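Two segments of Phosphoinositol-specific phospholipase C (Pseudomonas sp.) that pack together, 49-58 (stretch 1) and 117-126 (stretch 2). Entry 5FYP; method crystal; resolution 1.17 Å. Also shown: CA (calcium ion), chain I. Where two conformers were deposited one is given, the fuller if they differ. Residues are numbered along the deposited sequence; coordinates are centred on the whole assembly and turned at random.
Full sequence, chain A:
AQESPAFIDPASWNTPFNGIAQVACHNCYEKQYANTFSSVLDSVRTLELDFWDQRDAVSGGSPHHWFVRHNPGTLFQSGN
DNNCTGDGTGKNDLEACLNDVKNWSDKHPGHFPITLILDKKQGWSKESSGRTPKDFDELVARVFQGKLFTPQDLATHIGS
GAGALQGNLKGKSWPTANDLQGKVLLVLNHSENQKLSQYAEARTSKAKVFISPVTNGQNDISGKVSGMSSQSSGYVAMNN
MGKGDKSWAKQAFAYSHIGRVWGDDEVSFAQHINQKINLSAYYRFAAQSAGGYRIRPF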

# COMPACT_ATOMS: atom_id res chain seq x y z
N LEU A 49 -0.60 4.36 6.79
CA LEU A 49 -1.15 5.61 7.28
C LEU A 49 -2.66 5.54 7.19
O LEU A 49 -3.20 5.29 6.12
CB LEU A 49 -0.64 6.80 6.44
CG LEU A 49 0.83 7.10 6.60
CD1 LEU A 49 1.38 7.91 5.45
CD2 LEU A 49 1.10 7.79 7.94
N ASP A 50 -3.36 5.85 8.30
CA ASP A 50 -4.81 6.02 8.28
C ASP A 50 -5.10 7.51 8.11
O ASP A 50 -4.60 8.32 8.91
CB ASP A 50 -5.45 5.55 9.59
CG ASP A 50 -5.41 4.04 9.79
OD1 ASP A 50 -5.05 3.31 8.87
OD2 ASP A 50 -5.74 3.61 10.92
N PHE A 51 -5.92 7.87 7.11
CA PHE A 51 -6.09 9.29 6.83
C PHE A 51 -7.54 9.70 6.73
O PHE A 51 -8.39 9.00 6.17
CB PHE A 51 -5.25 9.72 5.62
CG PHE A 51 -5.74 9.25 4.27
CD1 PHE A 51 -5.47 7.97 3.78
CD2 PHE A 51 -6.42 10.13 3.44
CE1 PHE A 51 -5.88 7.59 2.51
CE2 PHE A 51 -6.81 9.75 2.17
CZ PHE A 51 -6.56 8.49 1.71
N TRP A 52 -7.79 10.86 7.32
CA TRP A 52 -9.14 11.43 7.54
C TRP A 52 -9.24 12.76 6.83
O TRP A 52 -8.28 13.56 6.80
CB TRP A 52 -9.36 11.63 9.04
CG TRP A 52 -9.37 10.35 9.84
CD1 TRP A 52 -8.31 9.62 10.24
CD2 TRP A 52 -10.53 9.64 10.27
NE1 TRP A 52 -8.74 8.49 10.88
CE2 TRP A 52 -10.10 8.48 10.92
CE3 TRP A 52 -11.90 9.87 10.16
CZ2 TRP A 52 -10.98 7.54 11.45
CZ3 TRP A 52 -12.78 8.94 10.69
CH2 TRP A 52 -12.31 7.78 11.32
N ASP A 53 -10.41 13.03 6.28
CA ASP A 53 -10.68 14.34 5.69
C ASP A 53 -10.87 15.42 6.75
O ASP A 53 -10.49 16.57 6.57
CB ASP A 53 -11.96 14.26 4.84
CG ASP A 53 -11.72 13.61 3.50
OD1 ASP A 53 -11.12 12.51 3.45
OD2 ASP A 53 -12.07 14.24 2.47
N GLN A 54 -11.54 15.05 7.85
CA GLN A 54 -11.98 16.01 8.86
C GLN A 54 -11.15 15.87 10.14
O GLN A 54 -10.52 14.84 10.38
CB GLN A 54 -13.46 15.77 9.20
CG GLN A 54 -14.43 15.75 8.05
CD GLN A 54 -14.61 17.09 7.44
OE1 GLN A 54 -14.31 18.12 8.05
NE2 GLN A 54 -15.03 17.09 6.20
N ARG A 55 -11.16 16.90 10.98
CA ARG A 55 -10.46 16.90 12.27
C ARG A 55 -11.13 15.95 13.24
O ARG A 55 -10.46 15.30 14.04
CB ARG A 55 -10.43 18.32 12.84
CG ARG A 55 -9.68 18.47 14.16
CD ARG A 55 -9.62 19.92 14.63
NE ARG A 55 -8.72 20.69 13.77
CZ ARG A 55 -7.37 20.61 13.72
NH1 ARG A 55 -6.67 19.79 14.52
NH2 ARG A 55 -6.70 21.39 12.85
N ASP A 56 -12.44 15.87 13.16
CA ASP A 56 -13.22 14.83 13.80
C ASP A 56 -14.06 14.15 12.74
O ASP A 56 -13.60 14.04 11.64
CB ASP A 56 -14.00 15.38 15.02
CG ASP A 56 -14.99 16.48 14.69
OD1 ASP A 56 -15.31 16.68 13.49
OD2 ASP A 56 -15.40 17.16 15.65
N ALA A 57 -15.23 13.62 13.07
CA ALA A 57 -16.06 12.94 12.09
C ALA A 57 -16.82 13.87 11.16
O ALA A 57 -17.29 13.42 10.13
CB ALA A 57 -17.04 12.01 12.81
N VAL A 58 -16.96 15.14 11.53
CA VAL A 58 -17.92 16.02 10.88
C VAL A 58 -17.41 17.42 10.59
O VAL A 58 -18.15 18.23 10.03
CB VAL A 58 -19.20 16.10 11.77
CG1 VAL A 58 -19.01 16.90 13.06
CG2 VAL A 58 -20.45 16.58 11.02
CA CA I . -5.26 1.01 9.10
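Stretch 2 117-126: ILDKKQGWSK

Stretch 2 enters as a β-strand, Ile 117 to Lys 120, and lies beside the strand Leu 49 to Trp 52 in parallel register; the two N-to-C directions differ by 34°, with a signed crossing angle of -34°. Leu 49 faces Leu 118, Asp 50 faces Asp 119 (CA to CA 4.7 Å) and Phe 51 faces Lys 120. As is usual for parallel strands, one residue bonds to both flanks of its partner: Leu 49 N donates to Ile 117 O (2.9 Å) and Asp 119 N to Leu 49 O (2.8 Å). Two residues on, Phe 51 N donates to Asp 119 O and Lys 121 N to Phe 51 O, both at 3.0 Å. From Lys 121 onward stretch 2 is loop.

Alternation separates the side chains by chemistry. On one face Asp 50 and Asp 119 share the calcium ion, which lies 2.3 Å from Asp 50 OD1 and 2.4 Å from Asp 119 OD2; the cation allows these two carboxylate oxygens to approach to 3.2 Å. Lys 121 NZ adds a salt bridge to Asp 119 OD2 (3.0 Å). On the other face Leu 49 CD1 meets Leu 118 CD2 at 4.0 Å, and the flat ring of Phe 51 receives Lys 120 CA over one face, 3.9 Å from its centroid.

The long Lys 120 side chain carries its charge beyond this apolar patch, where NZ forms a salt bridge with Asp 53 OD1 (3.0 Å) and donates to the carbonyls of Gln 122 and Gly 123. Lys 121 CB packs 3.4 Å from the centroid of the Trp 52 six-membered ring, its aliphatic part suiting an aromatic face. Past the strands, the amide of Gln 122 replaces sheet pairing: OE1 accepts from Gln 54 N (2.9 Å) and, weakly, from Asp 53 N (2.8 Å).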

# COMPACT_ATOMS: atom_id res chain seq x y z
N ILE A 117 0.72 1.82 2.54
CA ILE A 117 -0.71 1.53 2.58
C ILE A 117 -1.41 2.75 3.14
O ILE A 117 -1.19 3.17 4.26
CB ILE A 117 -0.99 0.30 3.49
CG1 ILE A 117 -0.10 -0.92 3.09
CG2 ILE A 117 -2.47 -0.03 3.57
CD1 ILE A 117 -0.25 -1.42 1.67
N LEU A 118 -2.25 3.37 2.30
CA LEU A 118 -2.99 4.57 2.62
C LEU A 118 -4.43 4.14 2.87
O LEU A 118 -5.19 3.90 1.93
CB LEU A 118 -2.85 5.59 1.50
CG LEU A 118 -1.39 5.93 1.14
CD1 LEU A 118 -1.36 6.88 -0.04
CD2 LEU A 118 -0.62 6.50 2.30
N ASP A 119 -4.77 4.02 4.15
CA ASP A 119 -6.04 3.47 4.59
C ASP A 119 -7.00 4.65 4.84
O ASP A 119 -6.91 5.37 5.82
CB ASP A 119 -5.84 2.63 5.84
CG ASP A 119 -7.04 1.82 6.26
OD1 ASP A 119 -8.02 1.77 5.48
OD2 ASP A 119 -6.96 1.20 7.37
N LYS A 120 -7.85 4.90 3.83
CA LYS A 120 -8.72 6.04 3.81
C LYS A 120 -9.92 5.79 4.72
O LYS A 120 -10.55 4.76 4.62
CB LYS A 120 -9.21 6.29 2.38
CG LYS A 120 -9.94 7.61 2.24
CD LYS A 120 -10.35 7.93 0.81
CE LYS A 120 -10.56 9.38 0.51
NZ LYS A 120 -11.21 10.18 1.57
N LYS A 121 -10.25 6.77 5.57
CA LYS A 121 -11.26 6.58 6.62
C LYS A 121 -12.59 7.28 6.39
O LYS A 121 -13.57 6.94 7.05
CB LYS A 121 -10.68 6.95 7.98
CG LYS A 121 -9.52 6.04 8.38
CD LYS A 121 -9.92 4.60 8.62
CE LYS A 121 -8.75 3.71 8.93
NZ LYS A 121 -9.16 2.29 9.11
N GLN A 122 -12.66 8.22 5.44
CA GLN A 122 -13.89 8.93 5.09
C GLN A 122 -14.05 8.88 3.57
O GLN A 122 -13.22 8.32 2.86
CB GLN A 122 -13.87 10.35 5.64
CG GLN A 122 -13.88 10.35 7.16
CD GLN A 122 -13.79 11.70 7.79
OE1 GLN A 122 -12.84 12.44 7.56
NE2 GLN A 122 -14.73 11.99 8.67
N GLY A 123 -15.15 9.43 3.07
CA GLY A 123 -15.39 9.47 1.64
C GLY A 123 -14.61 10.53 0.90
O GLY A 123 -13.89 11.32 1.52
N TRP A 124 -14.72 10.53 -0.43
CA TRP A 124 -14.10 11.57 -1.24
C TRP A 124 -14.94 12.85 -1.12
O TRP A 124 -16.17 12.79 -1.02
CB TRP A 124 -14.05 11.14 -2.71
CG TRP A 124 -13.16 9.98 -2.90
CD1 TRP A 124 -13.51 8.70 -3.20
CD2 TRP A 124 -11.73 9.98 -2.83
NE1 TRP A 124 -12.40 7.90 -3.26
CE2 TRP A 124 -11.29 8.67 -3.02
CE3 TRP A 124 -10.80 10.98 -2.57
CZ2 TRP A 124 -9.93 8.35 -2.98
CZ3 TRP A 124 -9.47 10.66 -2.54
CH2 TRP A 124 -9.04 9.35 -2.74
N SER A 125 -14.28 14.00 -1.21
CA SER A 125 -15.06 15.26 -1.35
C SER A 125 -15.38 15.54 -2.80
O SER A 125 -14.86 14.91 -3.71
CB SER A 125 -14.29 16.45 -0.79
OG SER A 125 -13.38 17.04 -1.72
N LYS A 126 -16.27 16.52 -2.98
CA LYS A 126 -16.47 17.14 -4.29
C LYS A 126 -15.37 18.18 -4.56
O LYS A 126 -14.58 18.54 -3.68
CB LYS A 126 -17.88 17.73 -4.42
CG LYS A 126 -19.00 16.72 -4.24
CD LYS A 126 -19.02 15.62 -5.27
CE LYS A 126 -20.21 14.69 -5.06
NZ LYS A 126 -20.12 13.51 -5.96
O HOH W 1 -6.97 1.19 10.79
O HOH W 2 -10.42 10.11 4.39
O HOH W 3 -10.95 12.81 0.45
O HOH W 4 -5.97 -1.23 9.60